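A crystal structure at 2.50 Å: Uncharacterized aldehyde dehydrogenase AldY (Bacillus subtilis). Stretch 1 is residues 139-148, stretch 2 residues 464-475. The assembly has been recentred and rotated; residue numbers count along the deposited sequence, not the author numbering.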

ATOM      1  N   ILE A 139     -10.305 -16.081  -9.438  1.00107.06           N
ATOM      2  CA  ILE A 139      -9.238 -15.352  -8.791  1.00100.19           C
ATOM      3  C   ILE A 139      -8.132 -16.328  -8.424  1.00 94.39           C
ATOM      4  O   ILE A 139      -8.386 -17.386  -7.845  1.00 95.82           O
ATOM      5  N   TYR A 140      -6.911 -15.969  -8.802  1.00 82.98           N
ATOM      6  CA  TYR A 140      -5.744 -16.770  -8.514  1.00 84.31           C
ATOM      7  C   TYR A 140      -4.803 -16.015  -7.613  1.00 82.85           C
ATOM      8  O   TYR A 140      -4.734 -14.778  -7.645  1.00 85.33           O
ATOM      9  N   ARG A 141      -4.080 -16.787  -6.816  1.00 84.91           N
ATOM     10  CA  ARG A 141      -3.115 -16.293  -5.865  1.00 81.33           C
ATOM     11  C   ARG A 141      -1.766 -16.630  -6.454  1.00 80.58           C
ATOM     12  O   ARG A 141      -1.372 -17.801  -6.510  1.00 83.17           O
ATOM     13  N   LEU A 142      -1.064 -15.596  -6.889  1.00 75.67           N
ATOM     14  CA  LEU A 142       0.211 -15.749  -7.563  1.00 76.14           C
ATOM     15  C   LEU A 142       1.299 -15.028  -6.772  1.00 70.28           C
ATOM     16  O   LEU A 142       0.996 -14.163  -5.955  1.00 70.98           O
ATOM     17  N   PRO A 143       2.577 -15.363  -7.020  1.00 73.37           N
ATOM     18  CA  PRO A 143       3.699 -14.608  -6.401  1.00 64.05           C
ATOM     19  C   PRO A 143       3.734 -13.106  -6.789  1.00 64.94           C
ATOM     20  O   PRO A 143       3.156 -12.706  -7.802  1.00 67.86           O
ATOM     21  N   LEU A 144       4.385 -12.272  -5.984  1.00 64.27           N
ATOM     22  CA  LEU A 144       4.496 -10.844  -6.320  1.00 67.39           C
ATOM     23  C   LEU A 144       5.600 -10.620  -7.330  1.00 71.79           C
ATOM     24  O   LEU A 144       5.425  -9.874  -8.299  1.00 75.68           O
ATOM     25  N   GLY A 145       6.727 -11.288  -7.092  1.00 68.94           N
ATOM     26  CA  GLY A 145       7.915 -11.181  -7.937  1.00 66.42           C
ATOM     27  C   GLY A 145       9.177 -11.071  -7.090  1.00 65.86           C
ATOM     28  O   GLY A 145       9.492 -11.972  -6.294  1.00 75.85           O
ATOM     29  N   VAL A 146       9.895  -9.971  -7.242  1.00 56.07           N
ATOM     30  CA  VAL A 146      11.178  -9.813  -6.561  1.00 55.72           C
ATOM     31  C   VAL A 146      11.051  -8.828  -5.418  1.00 55.44           C
ATOM     32  O   VAL A 146      10.606  -7.706  -5.624  1.00 53.27           O
ATOM     33  N   ILE A 147      11.466  -9.254  -4.225  1.00 53.83           N
ATOM     34  CA  ILE A 147      11.304  -8.472  -3.002  1.00 52.19           C
ATOM     35  C   ILE A 147      12.647  -7.797  -2.707  1.00 60.21           C
ATOM     36  O   ILE A 147      13.689  -8.466  -2.742  1.00 56.91           O
ATOM     37  N   SER A 148      12.612  -6.484  -2.433  1.00 62.23           N
ATOM     38  CA  SER A 148      13.743  -5.755  -1.880  1.00 53.99           C
ATOM     39  C   SER A 148      13.598  -5.630  -0.366  1.00 54.30           C
ATOM     40  O   SER A 148      12.651  -5.010   0.150  1.00 47.34           O
ATOM     41  N   VAL A 464      -0.169 -11.435   5.895  1.00 99.39           N
ATOM     42  CA  VAL A 464       1.158 -11.562   5.289  1.00 88.67           C
ATOM     43  C   VAL A 464       1.097 -12.151   3.880  1.00 74.28           C
ATOM     44  O   VAL A 464       1.803 -11.697   2.976  1.00 74.24           O
ATOM     45  N   VAL A 465       0.257 -13.165   3.701  1.00 73.82           N
ATOM     46  CA  VAL A 465       0.034 -13.793   2.389  1.00 72.94           C
ATOM     47  C   VAL A 465      -0.375 -12.755   1.341  1.00 72.39           C
ATOM     48  O   VAL A 465       0.174 -12.741   0.246  1.00 76.73           O
ATOM     49  N   GLU A 466      -1.307 -11.869   1.688  1.00 74.98           N
ATOM     50  CA  GLU A 466      -1.705 -10.773   0.793  1.00 72.54           C
ATOM     51  C   GLU A 466      -0.518  -9.865   0.460  1.00 75.82           C
ATOM     52  O   GLU A 466      -0.436  -9.361  -0.652  1.00 73.95           O
ATOM     53  N   GLU A 467       0.396  -9.664   1.417  1.00 74.81           N
ATOM     54  CA  GLU A 467       1.505  -8.713   1.244  1.00 72.17           C
ATOM     55  C   GLU A 467       2.505  -9.214   0.224  1.00 65.59           C
ATOM     56  O   GLU A 467       3.040  -8.432  -0.553  1.00 68.78           O
ATOM     57  N   PHE A 468       2.720 -10.524   0.203  1.00 65.91           N
ATOM     58  CA  PHE A 468       3.754 -11.131  -0.642  1.00 60.83           C
ATOM     59  C   PHE A 468       3.182 -11.850  -1.851  1.00 60.16           C
ATOM     60  O   PHE A 468       3.911 -12.505  -2.600  1.00 59.98           O
ATOM     61  N   THR A 469       1.877 -11.721  -2.058  1.00 67.77           N
ATOM     62  CA  THR A 469       1.267 -12.286  -3.264  1.00 73.28           C
ATOM     63  C   THR A 469       0.438 -11.267  -3.976  1.00 72.63           C
ATOM     64  O   THR A 469       0.019 -10.276  -3.371  1.00 72.63           O
ATOM     65  N   VAL A 470       0.201 -11.516  -5.263  1.00 72.67           N
ATOM     66  CA  VAL A 470      -0.759 -10.723  -6.017  1.00 70.83           C
ATOM     67  C   VAL A 470      -2.071 -11.480  -6.297  1.00 75.55           C
ATOM     68  O   VAL A 470      -2.123 -12.715  -6.411  1.00 75.08           O
ATOM     69  N   THR A 471      -3.151 -10.725  -6.369  1.00 84.78           N
ATOM     70  CA  THR A 471      -4.447 -11.291  -6.698  1.00 82.11           C
ATOM     71  C   THR A 471      -4.643 -11.139  -8.197  1.00 77.21           C
ATOM     72  O   THR A 471      -4.640 -10.019  -8.718  1.00 78.75           O
ATOM     73  N   LYS A 472      -4.755 -12.264  -8.898  1.00 70.57           N
ATOM     74  CA  LYS A 472      -4.999 -12.216 -10.333  1.00 72.24           C
ATOM     75  C   LYS A 472      -6.431 -12.640 -10.673  1.00 77.79           C
ATOM     76  O   LYS A 472      -6.896 -13.706 -10.255  1.00 73.74           O
ATOM     77  N   TRP A 473      -7.110 -11.797 -11.452  1.00 78.09           N
ATOM     78  CA  TRP A 473      -8.497 -12.018 -11.810  1.00 76.16           C
ATOM     79  C   TRP A 473      -8.637 -12.281 -13.289  1.00 72.58           C
ATOM     80  O   TRP A 473      -8.100 -11.555 -14.118  1.00 74.40           O
ATOM     81  N   ILE A 474      -9.349 -13.351 -13.630  1.00 72.20           N
ATOM     82  CA  ILE A 474      -9.572 -13.713 -15.021  1.00 76.13           C
ATOM     83  C   ILE A 474     -11.055 -13.975 -15.268  1.00 83.49           C
ATOM     84  O   ILE A 474     -11.666 -14.760 -14.544  1.00 87.38           O
ATOM     85  N   SER A 475     -11.631 -13.293 -16.261  1.00 85.62           N
ATOM     86  CA  SER A 475     -12.993 -13.586 -16.737  1.00 94.77           C
ATOM     87  C   SER A 475     -12.944 -14.379 -18.026  1.00 93.08           C
ATOM     88  O   SER A 475     -12.285 -13.953 -18.977  1.00 95.50           O
TER

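Strands 139-143 and 469-475 run antiparallel, and from the pair Ile 139/Trp 473 to the pair Leu 142/Val 470 the side chains of paired residues share alternating faces of the sheet. Ile 139 (m, t) lies on the face of Arg 141, Thr 471 and Trp 473; its CG1 is 4.0 Å from Trp 473 CD1 and its CG2 3.8 Å from Thr 471 CG2. Tyr 140 (chi1 m) takes the other face, where its CE1 meets Ile 474 CD1 at 3.6 Å and its OH is hydrogen-bonded elsewhere in the structure. Its backbone pairs with Lys 472 through Tyr 140 N to Lys 472 O (2.7 Å) and Lys 472 N to Tyr 140 O (2.8 Å). Arg 141 (t, p, p) starts out on the face of Ile 139, and its end comes nearer to stretch 2: Val 465 CG1 covers one face of the guanidinium, 3.5 Å from Arg 141 NE, and Arg 141 NH2 forms a salt bridge with Glu 466 OE2 at 3.2 Å, although the hydrogen-bond geometry is weak. Thr 469 OG1 donates to Val 465 O (2.6 Å). Leu 142, with chi1 between wells at -99°, sets CB 4.0 Å from Val 470 CG1 and CD2 4.2 Å from Lys 472 CB. Pro 143 points away. Leu 144 (t, p) brings CD2 to 3.7 Å from Glu 467 O. Beyond Gly 145, Ile 147 (m, m) points toward stretch 2, its CD1 meeting the Phe 468 ring edge at CD1 (3.9 Å).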

ATOM      1  CB  ILE A 139      -9.753 -14.572  -7.569  1.00 97.77           C
ATOM      2  CG1 ILE A 139     -10.746 -13.501  -8.032  1.00 97.75           C
ATOM      3  CG2 ILE A 139      -8.596 -13.948  -6.804  1.00 94.46           C
ATOM      4  CD1 ILE A 139     -11.718 -13.046  -6.965  1.00101.30           C
ATOM      5  CB  TYR A 140      -5.006 -17.116  -9.791  1.00 88.54           C
ATOM      6  CG  TYR A 140      -5.809 -17.912 -10.766  1.00 91.70           C
ATOM      7  CD1 TYR A 140      -6.804 -17.309 -11.526  1.00 87.49           C
ATOM      8  CD2 TYR A 140      -5.562 -19.272 -10.954  1.00 97.86           C
ATOM      9  CE1 TYR A 140      -7.544 -18.037 -12.435  1.00 90.95           C
ATOM     10  CE2 TYR A 140      -6.298 -20.009 -11.867  1.00 93.67           C
ATOM     11  CZ  TYR A 140      -7.287 -19.379 -12.603  1.00 97.45           C
ATOM     12  OH  TYR A 140      -8.039 -20.087 -13.511  1.00114.40           O
ATOM     13  CB  ARG A 141      -3.292 -17.007  -4.529  1.00 85.25           C
ATOM     14  CG  ARG A 141      -2.140 -16.797  -3.551  1.00 90.84           C
ATOM     15  CD  ARG A 141      -2.357 -15.572  -2.694  1.00 88.50           C
ATOM     16  NE  ARG A 141      -3.449 -15.745  -1.749  1.00 92.35           N
ATOM     17  CZ  ARG A 141      -4.320 -14.788  -1.455  1.00 94.67           C
ATOM     18  NH1 ARG A 141      -4.232 -13.602  -2.040  1.00102.19           N
ATOM     19  NH2 ARG A 141      -5.285 -15.016  -0.586  1.00 93.16           N
ATOM     20  CB  LEU A 142       0.100 -15.170  -8.991  1.00 82.27           C
ATOM     21  CG  LEU A 142      -0.129 -16.057 -10.232  1.00 87.42           C
ATOM     22  CD1 LEU A 142      -1.247 -17.082 -10.078  1.00 77.99           C
ATOM     23  CD2 LEU A 142      -0.406 -15.178 -11.445  1.00 93.00           C
ATOM     24  CB  PRO A 143       4.947 -15.330  -6.921  1.00 64.71           C
ATOM     25  CG  PRO A 143       4.495 -16.167  -8.081  1.00 73.39           C
ATOM     26  CD  PRO A 143       3.040 -16.475  -7.875  1.00 74.52           C
ATOM     27  CB  LEU A 144       4.779 -10.028  -5.071  1.00 66.28           C
ATOM     28  CG  LEU A 144       4.834  -8.513  -5.152  1.00 66.19           C
ATOM     29  CD1 LEU A 144       3.651  -7.888  -5.889  1.00 55.49           C
ATOM     30  CD2 LEU A 144       4.892  -8.027  -3.715  1.00 67.23           C
ATOM     31  CB  VAL A 146      12.276  -9.327  -7.516  1.00 54.36           C
ATOM     32  CG1 VAL A 146      13.569  -9.086  -6.747  1.00 55.41           C
ATOM     33  CG2 VAL A 146      12.470 -10.332  -8.647  1.00 57.70           C
ATOM     34  CB  ILE A 147      10.948  -9.390  -1.795  1.00 55.39           C
ATOM     35  CG1 ILE A 147       9.757 -10.324  -2.099  1.00 55.11           C
ATOM     36  CG2 ILE A 147      10.726  -8.589  -0.514  1.00 55.85           C
ATOM     37  CD1 ILE A 147       8.460  -9.622  -2.459  1.00 54.99           C
ATOM     38  CB  SER A 148      13.894  -4.381  -2.512  1.00 58.58           C
ATOM     39  OG  SER A 148      15.231  -3.918  -2.384  1.00 60.15           O
ATOM     40  CB  VAL A 464       2.100 -12.421   6.150  1.00103.15           C
ATOM     41  CG1 VAL A 464       3.545 -12.147   5.774  1.00 92.25           C
ATOM     42  CG2 VAL A 464       1.892 -12.130   7.628  1.00125.85           C
ATOM     43  CB  VAL A 465      -0.977 -14.977   2.490  1.00 73.19           C
ATOM     44  CG1 VAL A 465      -1.605 -15.320   1.149  1.00 72.07           C
ATOM     45  CG2 VAL A 465      -0.296 -16.209   3.077  1.00 66.47           C
ATOM     46  CB  GLU A 466      -2.837  -9.910   1.384  1.00 75.08           C
ATOM     47  CG  GLU A 466      -4.026 -10.647   2.003  1.00 91.50           C
ATOM     48  CD  GLU A 466      -4.840 -11.474   1.010  1.00112.96           C
ATOM     49  OE1 GLU A 466      -4.966 -11.087  -0.176  1.00106.89           O
ATOM     50  OE2 GLU A 466      -5.374 -12.525   1.431  1.00129.72           O
ATOM     51  CB  GLU A 467       2.217  -8.401   2.572  1.00 81.99           C
ATOM     52  CG  GLU A 467       1.603  -7.284   3.417  1.00102.30           C
ATOM     53  CD  GLU A 467       2.382  -7.020   4.714  1.00120.79           C
ATOM     54  OE1 GLU A 467       1.910  -7.430   5.801  1.00126.39           O
ATOM     55  OE2 GLU A 467       3.475  -6.410   4.655  1.00109.10           O
ATOM     56  CB  PHE A 468       4.656 -12.059   0.192  1.00 61.90           C
ATOM     57  CG  PHE A 468       5.502 -11.315   1.189  1.00 64.25           C
ATOM     58  CD1 PHE A 468       6.756 -10.830   0.829  1.00 65.27           C
ATOM     59  CD2 PHE A 468       5.026 -11.065   2.474  1.00 64.32           C
ATOM     60  CE1 PHE A 468       7.535 -10.124   1.739  1.00 67.47           C
ATOM     61  CE2 PHE A 468       5.793 -10.360   3.381  1.00 68.50           C
ATOM     62  CZ  PHE A 468       7.049  -9.886   3.013  1.00 68.82           C
ATOM     63  CB  THR A 469       0.376 -13.507  -2.974  1.00 68.49           C
ATOM     64  OG1 THR A 469      -0.757 -13.112  -2.178  1.00 67.35           O
ATOM     65  CG2 THR A 469       1.182 -14.602  -2.269  1.00 59.49           C
ATOM     66  CB  VAL A 470      -0.125 -10.142  -7.286  1.00 87.82           C
ATOM     67  CG1 VAL A 470      -0.036 -11.193  -8.384  1.00 82.87           C
ATOM     68  CG2 VAL A 470      -0.900  -8.913  -7.748  1.00107.12           C
ATOM     69  CB  THR A 471      -5.552 -10.591  -5.887  1.00 91.37           C
ATOM     70  OG1 THR A 471      -5.690 -11.256  -4.628  1.00 91.75           O
ATOM     71  CG2 THR A 471      -6.897 -10.610  -6.610  1.00106.80           C
ATOM     72  CB  LYS A 472      -3.956 -13.044 -11.112  1.00 69.67           C
ATOM     73  CG  LYS A 472      -4.222 -13.193 -12.616  1.00 64.24           C
ATOM     74  CD  LYS A 472      -3.910 -11.944 -13.419  1.00 61.72           C
ATOM     75  CE  LYS A 472      -4.487 -12.000 -14.829  1.00 65.79           C
ATOM     76  NZ  LYS A 472      -3.698 -11.228 -15.837  1.00 62.21           N
ATOM     77  CB  TRP A 473      -9.349 -10.838 -11.327  1.00 87.39           C
ATOM     78  CG  TRP A 473     -10.784 -10.842 -11.803  1.00107.19           C
ATOM     79  CD1 TRP A 473     -11.795 -11.749 -11.472  1.00119.23           C
ATOM     80  CD2 TRP A 473     -11.424  -9.876 -12.714  1.00115.77           C
ATOM     81  NE1 TRP A 473     -12.973 -11.427 -12.106  1.00121.30           N
ATOM     82  CE2 TRP A 473     -12.821 -10.318 -12.864  1.00119.92           C
ATOM     83  CE3 TRP A 473     -10.997  -8.739 -13.397  1.00115.46           C
ATOM     84  CZ2 TRP A 473     -13.727  -9.627 -13.661  1.00120.07           C
ATOM     85  CZ3 TRP A 473     -11.916  -8.057 -14.200  1.00119.89           C
ATOM     86  CH2 TRP A 473     -13.249  -8.492 -14.329  1.00125.71           C
ATOM     87  CB  ILE A 474      -8.728 -14.945 -15.420  1.00 73.61           C
ATOM     88  CG1 ILE A 474      -7.237 -14.681 -15.122  1.00 70.31           C
ATOM     89  CG2 ILE A 474      -8.975 -15.323 -16.883  1.00 70.54           C
ATOM     90  CD1 ILE A 474      -6.370 -15.911 -15.147  1.00 71.28           C
ATOM     91  CB  SER A 475     -13.794 -12.302 -16.984  1.00100.19           C
ATOM     92  OG  SER A 475     -13.764 -11.472 -15.845  1.00107.38           O
TER